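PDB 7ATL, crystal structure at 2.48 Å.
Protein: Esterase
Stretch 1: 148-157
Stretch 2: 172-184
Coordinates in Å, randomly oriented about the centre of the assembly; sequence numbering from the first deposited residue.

Stretch 1, residues 148-157: TLEQNLRLLA
Stretch 2 (172-184) SLAIDVLGAVLEQ

Two helices of the esterase chain, one beginning at Leu149 and another running from Ala174 onward, pack obliquely: their N-to-C directions differ by 126°, the signed crossing angle is -126°, and the axes come within 10.5 Å. The register is set by Leu153 beside Val177 (CA to CA 6.9 Å), with Leu156 CA lying 8.7 Å from Leu173 CA, so the first helix advances as the second runs back. Backbone torsions stay near -65/-40 in both helices, with i to i+4 hydrogen bonds such as Leu153 N to Leu149 O (2.9 Å) and Leu178 N to Ala174 O (2.9 Å).

Each helix has a prepared start. Thr148 (phi/psi -77/161, chi1 p) is the N-cap of the first: its OG1 accepts from Gln151 N at 3.1 Å, while Thr148 N donates back to Gln151 OE1 at 3.0 Å. Before the second, extended Ser172 (-151/169, chi1 p) accepts through OG from Ala174 N at 2.9 Å, and Leu173 (-69/12) holds the N-cap position.

The contact is mainly apolar, burying 362 Å² with no hydrogen bond across it. Leu149, Leu153 and Leu156 form the ridge of the first helix, all with CA-to-CB directed toward the second. Leu153 (m, t) is the central bump. Its CD1 presses to 3.4 Å from Ala180 CB, a close methyl-to-methyl contact, and lies 3.9 Å from Asp176 O; its CD2 meets Val177 CG2 at 3.9 Å. Leu149 (t, p) continues the ridge, placing CD2 4.0 Å from Ala180 CB and 4.1 Å from Glu183 OE1, and CD1 4.1 Å from Asp176 O. Ala180 is thus a shallow floor shared by two leucines. At Gly179 the surface has no side chain; an ideal CB would point toward the first helix, still 4.4 Å from Leu149 CD2.

At the other end, Leu156 (t, p) sits against two partners: CD2 is 3.7 Å from Val177 CG2, and both its methyls pack on Leu173 CD1, CD1 at 4.0 Å and CD2 at 4.1 Å. Val177 (chi1 t) leaves CA sideways, yet its CG2 serves both Leu153 and Leu156; Leu173 (m, t) points toward the ridge and closes this end.

Polar groups border the seam without bridging it. The carboxylate of Asp176 (chi1 m) and the amide of Asn152 (chi1 t) are hydrogen-bonded elsewhere in the structure. On the exposed side of the first helix, Arg154 NE makes a salt bridge with Glu150 OE1 at 2.9 Å, one turn apart and clear of the packed leucines.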

ATOM      1  N   THR A 148       8.468  -4.477  19.479  1.00 24.07           N
ATOM      2  CA  THR A 148       9.382  -3.970  18.431  1.00 25.64           C
ATOM      3  C   THR A 148       9.116  -4.777  17.154  1.00 29.49           C
ATOM      4  O   THR A 148       8.505  -5.909  17.243  1.00 29.48           O
ATOM      5  CB  THR A 148      10.854  -4.065  18.856  1.00 25.28           C
ATOM      6  OG1 THR A 148      11.246  -5.441  18.981  1.00 21.87           O
ATOM      7  CG2 THR A 148      11.117  -3.324  20.153  1.00 24.82           C
ATOM      8  N   LEU A 149       9.540  -4.233  16.012  1.00 28.27           N
ATOM      9  CA  LEU A 149       9.501  -4.923  14.700  1.00 28.59           C
ATOM     10  C   LEU A 149      10.214  -6.268  14.837  1.00 27.53           C
ATOM     11  O   LEU A 149       9.673  -7.282  14.420  1.00 27.13           O
ATOM     12  CB  LEU A 149      10.215  -4.039  13.668  1.00 29.35           C
ATOM     13  CG  LEU A 149      10.308  -4.609  12.255  1.00 27.64           C
ATOM     14  CD1 LEU A 149       8.929  -5.005  11.746  1.00 26.48           C
ATOM     15  CD2 LEU A 149      10.932  -3.590  11.318  1.00 27.72           C
ATOM     16  N   GLU A 150      11.422  -6.246  15.391  1.00 28.78           N
ATOM     17  CA  GLU A 150      12.251  -7.464  15.536  1.00 28.55           C
ATOM     18  C   GLU A 150      11.450  -8.513  16.311  1.00 26.62           C
ATOM     19  O   GLU A 150      11.470  -9.681  15.885  1.00 25.55           O
ATOM     20  CB  GLU A 150      13.578  -7.158  16.230  1.00 28.58           C
ATOM     21  CG  GLU A 150      14.450  -8.392  16.300  1.00 29.25           C
ATOM     22  CD  GLU A 150      15.884  -8.198  16.744  1.00 31.74           C
ATOM     23  OE1 GLU A 150      16.364  -9.071  17.498  1.00 31.60           O
ATOM     24  OE2 GLU A 150      16.530  -7.210  16.298  1.00 33.85           O
ATOM     25  N   GLN A 151      10.796  -8.112  17.410  1.00 25.47           N
ATOM     26  CA  GLN A 151      10.045  -9.038  18.299  1.00 25.79           C
ATOM     27  C   GLN A 151       8.891  -9.625  17.480  1.00 23.72           C
ATOM     28  O   GLN A 151       8.698 -10.850  17.533  1.00 24.36           O
ATOM     29  CB  GLN A 151       9.564  -8.352  19.580  1.00 26.74           C
ATOM     30  CG  GLN A 151      10.640  -8.137  20.633  1.00 25.84           C
ATOM     31  CD  GLN A 151      10.196  -7.114  21.651  1.00 27.67           C
ATOM     32  OE1 GLN A 151       9.145  -6.492  21.554  1.00 29.47           O
ATOM     33  NE2 GLN A 151      11.009  -6.898  22.658  1.00 31.19           N
ATOM     34  N   ASN A 152       8.233  -8.811  16.659  1.00 22.32           N
ATOM     35  CA  ASN A 152       7.110  -9.290  15.809  1.00 22.06           C
ATOM     36  C   ASN A 152       7.602 -10.262  14.731  1.00 21.94           C
ATOM     37  O   ASN A 152       6.891 -11.254  14.449  1.00 21.20           O
ATOM     38  CB  ASN A 152       6.336  -8.147  15.163  1.00 21.49           C
ATOM     39  CG  ASN A 152       5.014  -8.633  14.617  1.00 21.22           C
ATOM     40  OD1 ASN A 152       4.336  -9.418  15.284  1.00 18.71           O
ATOM     41  ND2 ASN A 152       4.660  -8.187  13.412  1.00 22.69           N
ATOM     42  N   LEU A 153       8.764 -10.001  14.137  1.00 22.33           N
ATOM     43  CA  LEU A 153       9.295 -10.849  13.039  1.00 24.20           C
ATOM     44  C   LEU A 153       9.892 -12.149  13.616  1.00 24.42           C
ATOM     45  O   LEU A 153       9.898 -13.174  12.876  1.00 22.29           O
ATOM     46  CB  LEU A 153      10.308 -10.050  12.205  1.00 24.20           C
ATOM     47  CG  LEU A 153       9.740  -8.834  11.472  1.00 24.94           C
ATOM     48  CD1 LEU A 153      10.794  -8.191  10.590  1.00 25.10           C
ATOM     49  CD2 LEU A 153       8.511  -9.192  10.646  1.00 26.29           C
ATOM     50  N   ARG A 154      10.353 -12.135  14.871  1.00 23.27           N
ATOM     51  CA  ARG A 154      10.810 -13.377  15.535  1.00 25.20           C
ATOM     52  C   ARG A 154       9.593 -14.263  15.784  1.00 24.84           C
ATOM     53  O   ARG A 154       9.744 -15.507  15.710  1.00 25.87           O
ATOM     54  CB  ARG A 154      11.609 -13.096  16.810  1.00 27.03           C
ATOM     55  CG  ARG A 154      13.043 -12.641  16.542  1.00 26.71           C
ATOM     56  CD  ARG A 154      13.685 -11.995  17.763  1.00 24.76           C
ATOM     57  NE  ARG A 154      15.087 -11.691  17.546  1.00 24.70           N
ATOM     58  CZ  ARG A 154      16.075 -12.583  17.518  1.00 26.01           C
ATOM     59  NH1 ARG A 154      15.829 -13.871  17.669  1.00 23.88           N
ATOM     60  NH2 ARG A 154      17.318 -12.180  17.305  1.00 29.33           N
ATOM     61  N   LEU A 155       8.428 -13.666  16.018  1.00 24.96           N
ATOM     62  CA  LEU A 155       7.186 -14.456  16.180  1.00 25.48           C
ATOM     63  C   LEU A 155       6.826 -15.054  14.815  1.00 26.67           C
ATOM     64  O   LEU A 155       6.534 -16.268  14.747  1.00 28.29           O
ATOM     65  CB  LEU A 155       6.078 -13.564  16.762  1.00 26.22           C
ATOM     66  CG  LEU A 155       6.242 -13.125  18.229  1.00 26.07           C
ATOM     67  CD1 LEU A 155       5.017 -12.337  18.683  1.00 26.44           C
ATOM     68  CD2 LEU A 155       6.464 -14.296  19.181  1.00 24.26           C
ATOM     69  N   LEU A 156       6.866 -14.237  13.754  1.00 28.06           N
ATOM     70  CA  LEU A 156       6.539 -14.653  12.353  1.00 26.77           C
ATOM     71  C   LEU A 156       7.462 -15.804  11.919  1.00 26.44           C
ATOM     72  O   LEU A 156       6.979 -16.732  11.211  1.00 25.38           O
ATOM     73  CB  LEU A 156       6.689 -13.440  11.425  1.00 25.73           C
ATOM     74  CG  LEU A 156       6.408 -13.672   9.940  1.00 25.77           C
ATOM     75  CD1 LEU A 156       4.994 -14.198   9.715  1.00 26.75           C
ATOM     76  CD2 LEU A 156       6.606 -12.382   9.170  1.00 26.01           C
ATOM     77  N   ALA A 157       8.736 -15.742  12.325  1.00 25.85           N
ATOM     78  CA  ALA A 157       9.786 -16.735  11.998  1.00 27.28           C
ATOM     79  C   ALA A 157       9.370 -18.115  12.509  1.00 28.76           C
ATOM     80  O   ALA A 157       9.809 -19.108  11.905  1.00 28.40           O
ATOM     81  CB  ALA A 157      11.122 -16.332  12.582  1.00 26.92           C
ATOM     82  N   SER A 172       0.928 -10.665   1.902  1.00 24.55           N
ATOM     83  CA  SER A 172       1.715 -11.110   3.065  1.00 23.27           C
ATOM     84  C   SER A 172       2.339  -9.950   3.842  1.00 23.82           C
ATOM     85  O   SER A 172       2.356  -8.806   3.389  1.00 22.80           O
ATOM     86  CB  SER A 172       2.753 -12.092   2.615  1.00 24.09           C
ATOM     87  OG  SER A 172       3.864 -11.420   2.051  1.00 26.41           O
ATOM     88  N   LEU A 173       2.845 -10.308   5.014  1.00 25.35           N
ATOM     89  CA  LEU A 173       3.764  -9.508   5.847  1.00 24.00           C
ATOM     90  C   LEU A 173       5.143  -9.383   5.200  1.00 21.96           C
ATOM     91  O   LEU A 173       6.042  -8.923   5.895  1.00 19.95           O
ATOM     92  CB  LEU A 173       3.874 -10.235   7.185  1.00 25.50           C
ATOM     93  CG  LEU A 173       2.737  -9.954   8.166  1.00 25.70           C
ATOM     94  CD1 LEU A 173       2.768 -10.958   9.317  1.00 26.27           C
ATOM     95  CD2 LEU A 173       2.837  -8.524   8.676  1.00 24.25           C
ATOM     96  N   ALA A 174       5.317  -9.743   3.931  1.00 20.79           N
ATOM     97  CA  ALA A 174       6.662  -9.767   3.311  1.00 21.89           C
ATOM     98  C   ALA A 174       7.307  -8.386   3.387  1.00 20.48           C
ATOM     99  O   ALA A 174       8.543  -8.333   3.511  1.00 19.38           O
ATOM    100  CB  ALA A 174       6.619 -10.250   1.879  1.00 22.64           C
ATOM    101  N   ILE A 175       6.534  -7.313   3.252  1.00 21.75           N
ATOM    102  CA  ILE A 175       7.131  -5.945   3.153  1.00 24.09           C
ATOM    103  C   ILE A 175       7.540  -5.490   4.565  1.00 24.08           C
ATOM    104  O   ILE A 175       8.483  -4.696   4.666  1.00 23.66           O
ATOM    105  CB  ILE A 175       6.221  -4.950   2.393  1.00 24.09           C
ATOM    106  CG1 ILE A 175       5.860  -5.466   1.001  1.00 26.40           C
ATOM    107  CG2 ILE A 175       6.874  -3.579   2.280  1.00 24.76           C
ATOM    108  CD1 ILE A 175       7.068  -5.830   0.155  1.00 28.44           C
ATOM    109  N   ASP A 176       6.896  -6.014   5.611  1.00 23.90           N
ATOM    110  CA  ASP A 176       7.317  -5.772   7.014  1.00 25.15           C
ATOM    111  C   ASP A 176       8.686  -6.427   7.196  1.00 26.31           C
ATOM    112  O   ASP A 176       9.585  -5.787   7.814  1.00 28.13           O
ATOM    113  CB  ASP A 176       6.287  -6.268   8.037  1.00 25.34           C
ATOM    114  CG  ASP A 176       4.959  -5.517   8.017  1.00 25.85           C
ATOM    115  OD1 ASP A 176       4.350  -5.441   6.921  1.00 25.61           O
ATOM    116  OD2 ASP A 176       4.538  -5.015   9.101  1.00 25.62           O
ATOM    117  N   VAL A 177       8.860  -7.634   6.650  1.00 25.05           N
ATOM    118  CA  VAL A 177      10.170  -8.344   6.679  1.00 26.82           C
ATOM    119  C   VAL A 177      11.204  -7.514   5.894  1.00 27.87           C
ATOM    120  O   VAL A 177      12.309  -7.296   6.427  1.00 28.16           O
ATOM    121  CB  VAL A 177      10.056  -9.798   6.175  1.00 27.43           C
ATOM    122  CG1 VAL A 177      11.407 -10.495   6.186  1.00 27.10           C
ATOM    123  CG2 VAL A 177       9.057 -10.591   7.005  1.00 27.78           C
ATOM    124  N   LEU A 178      10.836  -7.012   4.709  1.00 28.10           N
ATOM    125  CA  LEU A 178      11.741  -6.231   3.834  1.00 27.28           C
ATOM    126  C   LEU A 178      12.272  -5.028   4.615  1.00 26.92           C
ATOM    127  O   LEU A 178      13.492  -4.767   4.568  1.00 27.39           O
ATOM    128  CB  LEU A 178      10.984  -5.806   2.575  1.00 28.18           C
ATOM    129  CG  LEU A 178      11.817  -5.054   1.530  1.00 29.26           C
ATOM    130  CD1 LEU A 178      13.007  -5.870   1.037  1.00 27.57           C
ATOM    131  CD2 LEU A 178      10.927  -4.652   0.374  1.00 29.03           C
ATOM    132  N   GLY A 179      11.393  -4.349   5.346  1.00 27.12           N
ATOM    133  CA  GLY A 179      11.745  -3.195   6.198  1.00 26.31           C
ATOM    134  C   GLY A 179      12.896  -3.512   7.130  1.00 25.51           C
ATOM    135  O   GLY A 179      13.862  -2.733   7.175  1.00 23.68           O
ATOM    136  N   ALA A 180      12.812  -4.645   7.827  1.00 25.38           N
ATOM    137  CA  ALA A 180      13.873  -5.100   8.747  1.00 26.25           C
ATOM    138  C   ALA A 180      15.137  -5.422   7.942  1.00 24.07           C
ATOM    139  O   ALA A 180      16.233  -5.045   8.368  1.00 21.75           O
ATOM    140  CB  ALA A 180      13.384  -6.270   9.564  1.00 28.24           C
ATOM    141  N   VAL A 181      15.011  -6.065   6.791  1.00 23.03           N
ATOM    142  CA  VAL A 181      16.212  -6.281   5.938  1.00 24.73           C
ATOM    143  C   VAL A 181      16.853  -4.920   5.640  1.00 25.50           C
ATOM    144  O   VAL A 181      18.073  -4.779   5.814  1.00 27.13           O
ATOM    145  CB  VAL A 181      15.889  -7.020   4.630  1.00 23.78           C
ATOM    146  CG1 VAL A 181      17.064  -6.943   3.662  1.00 23.64           C
ATOM    147  CG2 VAL A 181      15.476  -8.456   4.885  1.00 23.11           C
ATOM    148  N   LEU A 182      16.065  -3.951   5.198  1.00 25.22           N
ATOM    149  CA  LEU A 182      16.585  -2.611   4.828  1.00 27.16           C
ATOM    150  C   LEU A 182      17.353  -1.976   6.004  1.00 27.97           C
ATOM    151  O   LEU A 182      18.408  -1.338   5.754  1.00 31.01           O
ATOM    152  CB  LEU A 182      15.391  -1.760   4.391  1.00 28.80           C
ATOM    153  CG  LEU A 182      15.153  -1.658   2.893  1.00 28.48           C
ATOM    154  CD1 LEU A 182      15.314  -2.990   2.190  1.00 28.09           C
ATOM    155  CD2 LEU A 182      13.801  -1.053   2.613  1.00 28.76           C
ATOM    156  N   GLU A 183      16.875  -2.144   7.243  1.00 29.42           N
ATOM    157  CA  GLU A 183      17.585  -1.683   8.477  1.00 28.34           C
ATOM    158  C   GLU A 183      18.993  -2.292   8.523  1.00 26.36           C
ATOM    159  O   GLU A 183      19.959  -1.564   8.794  1.00 26.76           O
ATOM    160  CB  GLU A 183      16.850  -2.076   9.761  1.00 29.00           C
ATOM    161  CG  GLU A 183      15.537  -1.354   9.964  1.00 30.86           C
ATOM    162  CD  GLU A 183      14.826  -1.681  11.268  1.00 33.00           C
ATOM    163  OE1 GLU A 183      14.983  -2.846  11.762  1.00 28.96           O
ATOM    164  OE2 GLU A 183      14.103  -0.765  11.789  1.00 31.93           O
ATOM    165  N   GLN A 184      19.120  -3.586   8.272  1.00 24.16           N
ATOM    166  CA  GLN A 184      20.438  -4.254   8.337  1.00 25.15           C
ATOM    167  C   GLN A 184      21.332  -3.748   7.206  1.00 26.37           C
ATOM    168  O   GLN A 184      22.525  -3.547   7.465  1.00 28.71           O
ATOM    169  CB  GLN A 184      20.275  -5.768   8.291  1.00 25.26           C
ATOM    170  CG  GLN A 184      19.483  -6.321   9.462  1.00 24.50           C
ATOM    171  CD  GLN A 184      20.008  -5.844  10.791  1.00 24.09           C
ATOM    172  OE1 GLN A 184      19.260  -5.385  11.638  1.00 25.78           O
ATOM    173  NE2 GLN A 184      21.305  -5.909  10.967  1.00 23.06           N
TER